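Malonyl coenzyme A-acyl carrier protein transacylase (Helicobacter pylori, PDB 2H1Y) probably transfers the malonyl group from malonyl-CoA to holo acyl carrier protein, the step that supplies malonyl-ACP to fatty acid synthesis. Local coordinates at residues Lys41-Arg46 against Val79-Tyr84; Leu105-Ala110 against Glu244-Lys249; Asn164-Asn169 against Cys211-Pro216. One frame throughout, in Å; residues are numbered along the deposited sequence.

Contact 1: residues Lys41-Arg46 against Val79-Tyr84; sequences KELFER and VSYIAY
No polar bond joins L43 and F44 to Y81 and I82; the shortest one, 2.8 Å from A83 N to V79 O, stays inside one helix, and the contact itself is made through carbon. L43 and I82 share its centre about equally. L43 CD2 comes within 3.6 Å of Y81 CE1, oblique to the ring, whereas L43 CD1 lies in the plane of that ring at its edge, 4.0 Å from Y81 CD1. The same CD1 also reaches I82 CG1 at 3.7 Å, where the leucine and isoleucine side chains lie alongside one another, pointing opposite ways. Leucine suits this place because its forked end lets one methyl lie on Y81 while the other touches Y81 and I82 together. Helices 38-51 and 69-90 meet here, within the acyl transferase domain: the two segments run roughly antiparallel, their N-to-C directions 148° apart and their axes 10.6 Å apart at closest approach. I82 directs its CB toward the other helix, and with CG1 anti to the carbonyl carbon (chi1 -66°) the extended branch carries CD1 to 3.8 Å from F44 CE1, crossing the phenyl group at about a right angle. Aromatic neighbours also hold the F44 ring: Y34 meets it edge-to-face and F60 lies obliquely against it. Y81, with an aromatic ring that ends in a hydroxyl, suits a partly exposed position, offering ring carbons to L43 while it also meets F119. Charge is kept to the margin, where R46 forms a salt bridge with E120 and E45 one with K56.

Contact 2: residues Leu105-Ala110 against Glu244-Lys249; sequences LGEVSA and EAYHNK
Y246 brings the end of its ring over to the carboxylate of E107, and this pair makes the whole contact. Y246 OH donates to E107 OE1 at 2.7 Å, and OE1 accepts with its anti lone pair, the one away from the other oxygen. OE1 lies near the plane of the tyrosine ring, at its edge and 3.5 Å from Y246 CE1, while carboxylate and ring planes are turned 47° apart. E107 can reach this far because its chain is extended beyond CG, with CG anti to the backbone N (chi1 -158°). The other oxygen, OE2, accepts bonds from N240 N and Q259 NE2, so three donors hold the buried carboxylate and fix its rotation; that supply of hydrogens would probably favour the ionised form. Tyrosine suits its place as a long, flat spacer: its ring packs among A252, L255 and L256 of helix 249-259, and only its tip is polar. Y246 sits on the edge strand 245-246, bonded through its backbone to I237. E107 belongs to helix 105-116, which follows the serine of the Gly-His-Ser-Leu-Gly signature, the nucleophile in FabD relatives: this is the helix after the nucleophile elbow in the alpha/beta-hydrolase-like core of the family.

Contact 3: residues Asn164-Asn169 against Cys211-Pro216; sequences NVWCAN and CPFLEP
This is a partly buried aromatic contact between the edge strand 165-172 of the four-stranded antiparallel sheet and the loop that leads into helix 218-228. Everything turns on W166, which directs its CB toward the loop and meets three consecutive residues, C211, P212 and F213. P212 lies over one face of the indole: its CD stands 3.6 Å from the centroid of the five-membered ring, only 11° off the normal, a well-formed CH-pi contact. Proline suits the position because its CD, bonded to the ring nitrogen, carries somewhat polarised C-H groups and cannot swing away. F213 takes the far end of the indole, where W166 CZ3 approaches F213 CE2 at 3.8 Å. The two form an offset edge-to-face pair, the edge of the tryptophan toward the face of the phenyl ring, with centroids 5.7 Å apart and planes at 65°. C211 fills the near end, its CB 3.7 Å from W166 CB, and its sulfur sits obliquely to the six-membered ring, 4.9 Å from the centroid. That sulfur stands between the backbone N and the carbonyl carbon (chi1 66°); the backbone sets CB against the base of the tryptophan, and this torsion puts SG 4.1 Å from W166 CE3. The F213 ring also touches V181, K140 and A208, while the backbone of W166 pairs with A179 in the sheet. Segment 211-216 begins directly after the histidine that, in FabD relatives, works with the nucleophilic serine. With no hydrogen bond crossing between the segments, attachment here relies on dispersion and the weak electrostatics of C-H groups, sulfur and rings, which implies a fit governed by shape and ring orientation.

Contacts 1 and 2 are both buried but differ in chemistry: contact 1 joins two helices through carbon alone, whereas contact 2 joins a helix to an edge strand through one polar pair. They touch where S80 packs on S109, since helix 69-90 lies beside helix 105-116. Contact 3 is only partly buried, belongs to the other, antiparallel sheet and lies on the opposite side of the chain's centre from contact 1. Along the sequence it nests inside the loop closed by contact 2, with nearest atoms about 8 Å apart. Aliphatic branches set against aromatic rings thus serve the helix pair, a tethered carboxylate the core, and a tryptophan met by proline C-H and a phenyl ring the partly exposed edge.

Contact 1: residues Lys41-Arg46 against Val79-Tyr84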
# COMPACT_ATOMS: atom_id res chain seq x y z
N LYS A 41 11.29 -4.37 18.70
CA LYS A 41 11.39 -3.32 19.71
C LYS A 41 12.36 -2.23 19.23
O LYS A 41 12.07 -1.03 19.34
CB LYS A 41 11.82 -3.89 21.07
CG LYS A 41 10.69 -4.51 21.88
CD LYS A 41 11.22 -5.28 23.07
CE LYS A 41 10.23 -6.33 23.56
NZ LYS A 41 8.91 -5.71 23.91
N GLU A 42 13.49 -2.66 18.68
CA GLU A 42 14.52 -1.73 18.28
C GLU A 42 14.08 -0.81 17.13
O GLU A 42 14.45 0.36 17.07
CB GLU A 42 15.77 -2.51 17.93
CG GLU A 42 16.98 -1.69 17.55
CD GLU A 42 18.10 -2.58 17.09
OE1 GLU A 42 18.92 -2.13 16.25
OE2 GLU A 42 18.16 -3.74 17.55
N LEU A 43 13.28 -1.35 16.23
CA LEU A 43 12.88 -0.59 15.07
C LEU A 43 11.81 0.43 15.45
O LEU A 43 11.78 1.53 14.91
CB LEU A 43 12.44 -1.50 13.91
CG LEU A 43 13.55 -2.38 13.31
CD1 LEU A 43 12.96 -3.62 12.67
CD2 LEU A 43 14.44 -1.63 12.30
N PHE A 44 10.97 0.07 16.41
CA PHE A 44 10.03 1.03 17.00
C PHE A 44 10.75 2.26 17.59
O PHE A 44 10.32 3.40 17.37
CB PHE A 44 9.11 0.37 18.03
CG PHE A 44 7.81 -0.09 17.46
CD1 PHE A 44 7.63 -1.41 17.07
CD2 PHE A 44 6.78 0.82 17.26
CE1 PHE A 44 6.43 -1.82 16.53
CE2 PHE A 44 5.58 0.42 16.71
CZ PHE A 44 5.40 -0.90 16.35
N GLU A 45 11.84 2.02 18.33
CA GLU A 45 12.65 3.10 18.90
C GLU A 45 13.25 3.96 17.81
O GLU A 45 13.04 5.18 17.79
CB GLU A 45 13.75 2.55 19.81
CG GLU A 45 13.66 2.98 21.29
CD GLU A 45 12.33 2.64 21.98
OE1 GLU A 45 12.17 3.07 23.14
OE2 GLU A 45 11.45 1.96 21.40
N ARG A 46 13.97 3.32 16.89
CA ARG A 46 14.54 3.99 15.73
C ARG A 46 13.50 4.84 15.01
O ARG A 46 13.79 5.99 14.63
CB ARG A 46 15.13 2.96 14.76
CG ARG A 46 16.51 2.46 15.14
CD ARG A 46 17.35 2.40 13.88
NE ARG A 46 17.61 1.04 13.42
CZ ARG A 46 17.88 0.70 12.16
NH1 ARG A 46 17.89 1.62 11.21
NH2 ARG A 46 18.11 -0.57 11.85
N VAL A 79 5.28 -1.66 10.18
CA VAL A 79 4.95 -3.06 10.39
C VAL A 79 5.39 -3.92 9.18
O VAL A 79 6.00 -5.00 9.36
CB VAL A 79 3.47 -3.22 10.77
CG1 VAL A 79 3.09 -4.69 10.97
CG2 VAL A 79 3.14 -2.36 12.02
N SER A 80 5.15 -3.46 7.95
CA SER A 80 5.68 -4.17 6.78
C SER A 80 7.19 -4.44 6.89
O SER A 80 7.64 -5.56 6.66
CB SER A 80 5.38 -3.41 5.50
OG SER A 80 4.01 -3.45 5.20
N TYR A 81 7.94 -3.40 7.28
CA TYR A 81 9.40 -3.49 7.42
C TYR A 81 9.76 -4.56 8.42
O TYR A 81 10.59 -5.41 8.13
CB TYR A 81 10.01 -2.14 7.85
CG TYR A 81 11.52 -2.13 7.81
CD1 TYR A 81 12.27 -2.48 8.93
CD2 TYR A 81 12.21 -1.77 6.63
CE1 TYR A 81 13.64 -2.48 8.90
CE2 TYR A 81 13.60 -1.77 6.58
CZ TYR A 81 14.31 -2.13 7.73
OH TYR A 81 15.70 -2.14 7.74
N ILE A 82 9.11 -4.51 9.59
CA ILE A 82 9.39 -5.46 10.67
C ILE A 82 9.03 -6.89 10.27
O ILE A 82 9.85 -7.81 10.42
CB ILE A 82 8.68 -5.06 12.01
CG1 ILE A 82 9.29 -3.77 12.55
CG2 ILE A 82 8.82 -6.17 13.03
CD1 ILE A 82 8.54 -3.14 13.68
N ALA A 83 7.82 -7.07 9.74
CA ALA A 83 7.42 -8.34 9.14
C ALA A 83 8.50 -8.89 8.22
O ALA A 83 8.84 -10.08 8.30
CB ALA A 83 6.12 -8.18 8.37
N TYR A 84 9.06 -8.03 7.36
CA TYR A 84 10.08 -8.45 6.41
C TYR A 84 11.40 -8.92 7.07
O TYR A 84 11.92 -10.00 6.75
CB TYR A 84 10.37 -7.36 5.39
CG TYR A 84 11.36 -7.80 4.33
CD1 TYR A 84 12.74 -7.86 4.60
CD2 TYR A 84 10.92 -8.15 3.05
CE1 TYR A 84 13.65 -8.26 3.61
CE2 TYR A 84 11.80 -8.55 2.08
CZ TYR A 84 13.17 -8.60 2.36
OH TYR A 84 14.03 -9.01 1.38

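Contact 2: residues Leu105-Ala110 against Glu244-Lys249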
# COMPACT_ATOMS: atom_id res chain seq x y z
N LEU A 105 0.45 2.99 -1.07
CA LEU A 105 1.55 3.26 -0.16
C LEU A 105 2.44 2.04 0.01
O LEU A 105 3.58 2.14 0.47
CB LEU A 105 1.03 3.72 1.21
CG LEU A 105 1.95 3.46 2.40
CD1 LEU A 105 2.17 1.97 2.60
CD2 LEU A 105 3.27 4.18 2.23
N GLY A 106 1.92 0.88 -0.37
CA GLY A 106 2.67 -0.36 -0.29
C GLY A 106 3.79 -0.42 -1.30
O GLY A 106 4.78 -1.14 -1.10
N GLU A 107 3.65 0.31 -2.40
CA GLU A 107 4.68 0.24 -3.44
C GLU A 107 6.03 0.77 -2.93
O GLU A 107 7.07 0.12 -3.10
CB GLU A 107 4.25 0.95 -4.71
CG GLU A 107 5.02 0.44 -5.91
CD GLU A 107 4.43 0.90 -7.21
OE1 GLU A 107 5.22 1.19 -8.14
OE2 GLU A 107 3.19 0.99 -7.31
N VAL A 108 5.99 1.93 -2.27
CA VAL A 108 7.15 2.50 -1.57
C VAL A 108 7.76 1.46 -0.64
O VAL A 108 8.96 1.16 -0.75
CB VAL A 108 6.78 3.75 -0.77
CG1 VAL A 108 8.04 4.32 -0.10
CG2 VAL A 108 6.12 4.80 -1.65
N SER A 109 6.95 0.88 0.25
CA SER A 109 7.41 -0.23 1.09
C SER A 109 8.20 -1.23 0.30
O SER A 109 9.31 -1.58 0.70
CB SER A 109 6.26 -0.98 1.75
OG SER A 109 5.66 -0.19 2.75
N ALA A 110 7.63 -1.70 -0.81
CA ALA A 110 8.23 -2.74 -1.64
C ALA A 110 9.60 -2.30 -2.20
O ALA A 110 10.61 -3.00 -2.03
CB ALA A 110 7.30 -3.14 -2.73
N GLU A 244 3.99 -2.75 -15.05
CA GLU A 244 5.26 -3.22 -15.59
C GLU A 244 6.30 -3.25 -14.47
O GLU A 244 6.36 -2.33 -13.66
CB GLU A 244 5.72 -2.32 -16.75
CG GLU A 244 4.74 -2.31 -17.96
CD GLU A 244 4.98 -1.15 -18.96
OE1 GLU A 244 5.18 0.01 -18.51
OE2 GLU A 244 4.94 -1.40 -20.19
N ALA A 245 7.11 -4.31 -14.43
CA ALA A 245 8.18 -4.49 -13.44
C ALA A 245 9.30 -3.48 -13.60
O ALA A 245 9.54 -3.03 -14.71
CB ALA A 245 8.75 -5.90 -13.53
N TYR A 246 9.96 -3.13 -12.50
CA TYR A 246 11.14 -2.24 -12.49
C TYR A 246 12.08 -2.54 -11.34
O TYR A 246 11.67 -3.08 -10.31
CB TYR A 246 10.75 -0.76 -12.50
CG TYR A 246 10.01 -0.26 -11.27
CD1 TYR A 246 8.61 -0.38 -11.17
CD2 TYR A 246 10.69 0.38 -10.23
CE1 TYR A 246 7.92 0.10 -10.07
CE2 TYR A 246 9.99 0.86 -9.10
CZ TYR A 246 8.61 0.72 -9.03
OH TYR A 246 7.92 1.18 -7.95
N HIS A 247 13.35 -2.18 -11.52
CA HIS A 247 14.42 -2.59 -10.60
C HIS A 247 15.60 -1.62 -10.56
O HIS A 247 16.75 -2.04 -10.32
CB HIS A 247 14.92 -3.98 -11.02
CG HIS A 247 15.23 -4.07 -12.48
ND1 HIS A 247 14.26 -3.97 -13.45
CD2 HIS A 247 16.41 -4.20 -13.13
CE1 HIS A 247 14.82 -4.05 -14.64
NE2 HIS A 247 16.12 -4.19 -14.48
N ASN A 248 15.34 -0.33 -10.82
CA ASN A 248 16.36 0.73 -10.63
C ASN A 248 15.83 2.08 -10.15
O ASN A 248 14.61 2.30 -10.10
CB ASN A 248 17.28 0.89 -11.86
CG ASN A 248 16.52 1.20 -13.12
OD1 ASN A 248 16.54 0.39 -14.04
ND2 ASN A 248 15.85 2.34 -13.18
N LYS A 249 16.76 2.98 -9.83
CA LYS A 249 16.44 4.28 -9.25
C LYS A 249 15.67 5.17 -10.19
O LYS A 249 14.66 5.78 -9.81
CB LYS A 249 17.71 4.99 -8.79
CG LYS A 249 17.46 6.39 -8.27
CD LYS A 249 18.55 6.85 -7.33
CE LYS A 249 18.32 8.33 -7.01
NZ LYS A 249 19.32 8.88 -6.05

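Contact 3: residues Asn164-Asn169 against Cys211-Pro216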
# COMPACT_ATOMS: atom_id res chain seq x y z
N ASN A 164 -15.01 16.42 -11.76
CA ASN A 164 -14.49 16.30 -10.40
C ASN A 164 -14.48 14.90 -9.77
O ASN A 164 -14.38 14.77 -8.55
CB ASN A 164 -15.12 17.37 -9.50
CG ASN A 164 -14.65 18.79 -9.85
OD1 ASN A 164 -15.40 19.75 -9.71
ND2 ASN A 164 -13.40 18.92 -10.31
N VAL A 165 -14.50 13.87 -10.60
CA VAL A 165 -14.56 12.49 -10.14
C VAL A 165 -13.65 11.63 -11.00
O VAL A 165 -13.66 11.71 -12.22
CB VAL A 165 -16.02 11.94 -10.20
CG1 VAL A 165 -16.07 10.53 -9.68
CG2 VAL A 165 -16.98 12.78 -9.37
N TRP A 166 -12.85 10.79 -10.36
CA TRP A 166 -11.93 9.93 -11.07
C TRP A 166 -11.88 8.55 -10.44
O TRP A 166 -12.06 8.40 -9.23
CB TRP A 166 -10.53 10.53 -11.03
CG TRP A 166 -10.37 11.83 -11.79
CD1 TRP A 166 -10.02 11.98 -13.11
CD2 TRP A 166 -10.56 13.16 -11.28
NE1 TRP A 166 -9.98 13.31 -13.45
CE2 TRP A 166 -10.31 14.06 -12.35
CE3 TRP A 166 -10.92 13.68 -10.03
CZ2 TRP A 166 -10.41 15.44 -12.21
CZ3 TRP A 166 -11.02 15.05 -9.89
CH2 TRP A 166 -10.78 15.91 -10.97
N CYS A 167 -11.63 7.54 -11.26
CA CYS A 167 -11.26 6.22 -10.79
C CYS A 167 -9.84 6.19 -10.18
O CYS A 167 -8.86 6.61 -10.81
CB CYS A 167 -11.34 5.23 -11.95
SG CYS A 167 -13.01 5.00 -12.58
N ALA A 168 -9.74 5.66 -8.96
CA ALA A 168 -8.49 5.72 -8.20
C ALA A 168 -7.87 4.36 -7.87
O ALA A 168 -6.65 4.23 -7.79
CB ALA A 168 -8.68 6.52 -6.94
N ASN A 169 -8.72 3.36 -7.65
CA ASN A 169 -8.26 1.99 -7.49
C ASN A 169 -9.08 1.06 -8.35
O ASN A 169 -10.32 1.18 -8.40
CB ASN A 169 -8.45 1.49 -6.06
CG ASN A 169 -7.65 2.25 -5.03
OD1 ASN A 169 -6.85 3.15 -5.33
ND2 ASN A 169 -7.87 1.88 -3.77
N CYS A 211 -5.38 10.79 -8.59
CA CYS A 211 -6.10 11.64 -9.52
C CYS A 211 -5.42 13.01 -9.56
O CYS A 211 -4.51 13.25 -8.78
CB CYS A 211 -7.58 11.77 -9.12
SG CYS A 211 -7.86 12.61 -7.58
N PRO A 212 -5.83 13.90 -10.48
CA PRO A 212 -5.20 15.23 -10.62
C PRO A 212 -5.02 16.04 -9.34
O PRO A 212 -4.13 16.90 -9.29
CB PRO A 212 -6.14 15.94 -11.59
CG PRO A 212 -6.61 14.83 -12.47
CD PRO A 212 -6.87 13.69 -11.51
N PHE A 213 -5.83 15.78 -8.30
CA PHE A 213 -5.72 16.50 -7.01
C PHE A 213 -4.33 16.40 -6.45
O PHE A 213 -3.96 17.16 -5.57
CB PHE A 213 -6.70 15.96 -5.97
CG PHE A 213 -8.10 16.52 -6.08
CD1 PHE A 213 -8.97 16.43 -5.00
CD2 PHE A 213 -8.56 17.12 -7.25
CE1 PHE A 213 -10.27 16.91 -5.08
CE2 PHE A 213 -9.86 17.61 -7.34
CZ PHE A 213 -10.71 17.50 -6.25
N LEU A 214 -3.57 15.44 -6.95
CA LEU A 214 -2.22 15.24 -6.47
C LEU A 214 -1.17 15.92 -7.33
O LEU A 214 -0.04 16.09 -6.89
CB LEU A 214 -1.93 13.75 -6.29
CG LEU A 214 -1.89 13.34 -4.82
CD1 LEU A 214 -3.01 13.96 -4.02
CD2 LEU A 214 -1.92 11.82 -4.65
N GLU A 215 -1.56 16.33 -8.54
CA GLU A 215 -0.68 17.04 -9.48
C GLU A 215 0.27 18.01 -8.77
O GLU A 215 1.48 17.93 -8.97
CB GLU A 215 -1.48 17.80 -10.55
CG GLU A 215 -1.07 17.50 -12.01
CD GLU A 215 0.37 17.90 -12.35
OE1 GLU A 215 0.68 19.12 -12.39
OE2 GLU A 215 1.18 16.99 -12.62
N PRO A 216 -0.27 18.92 -7.93
CA PRO A 216 0.63 19.88 -7.27
C PRO A 216 1.89 19.24 -6.71
O PRO A 216 2.97 19.78 -6.91
CB PRO A 216 -0.22 20.46 -6.14
CG PRO A 216 -1.61 20.42 -6.68
CD PRO A 216 -1.68 19.16 -7.53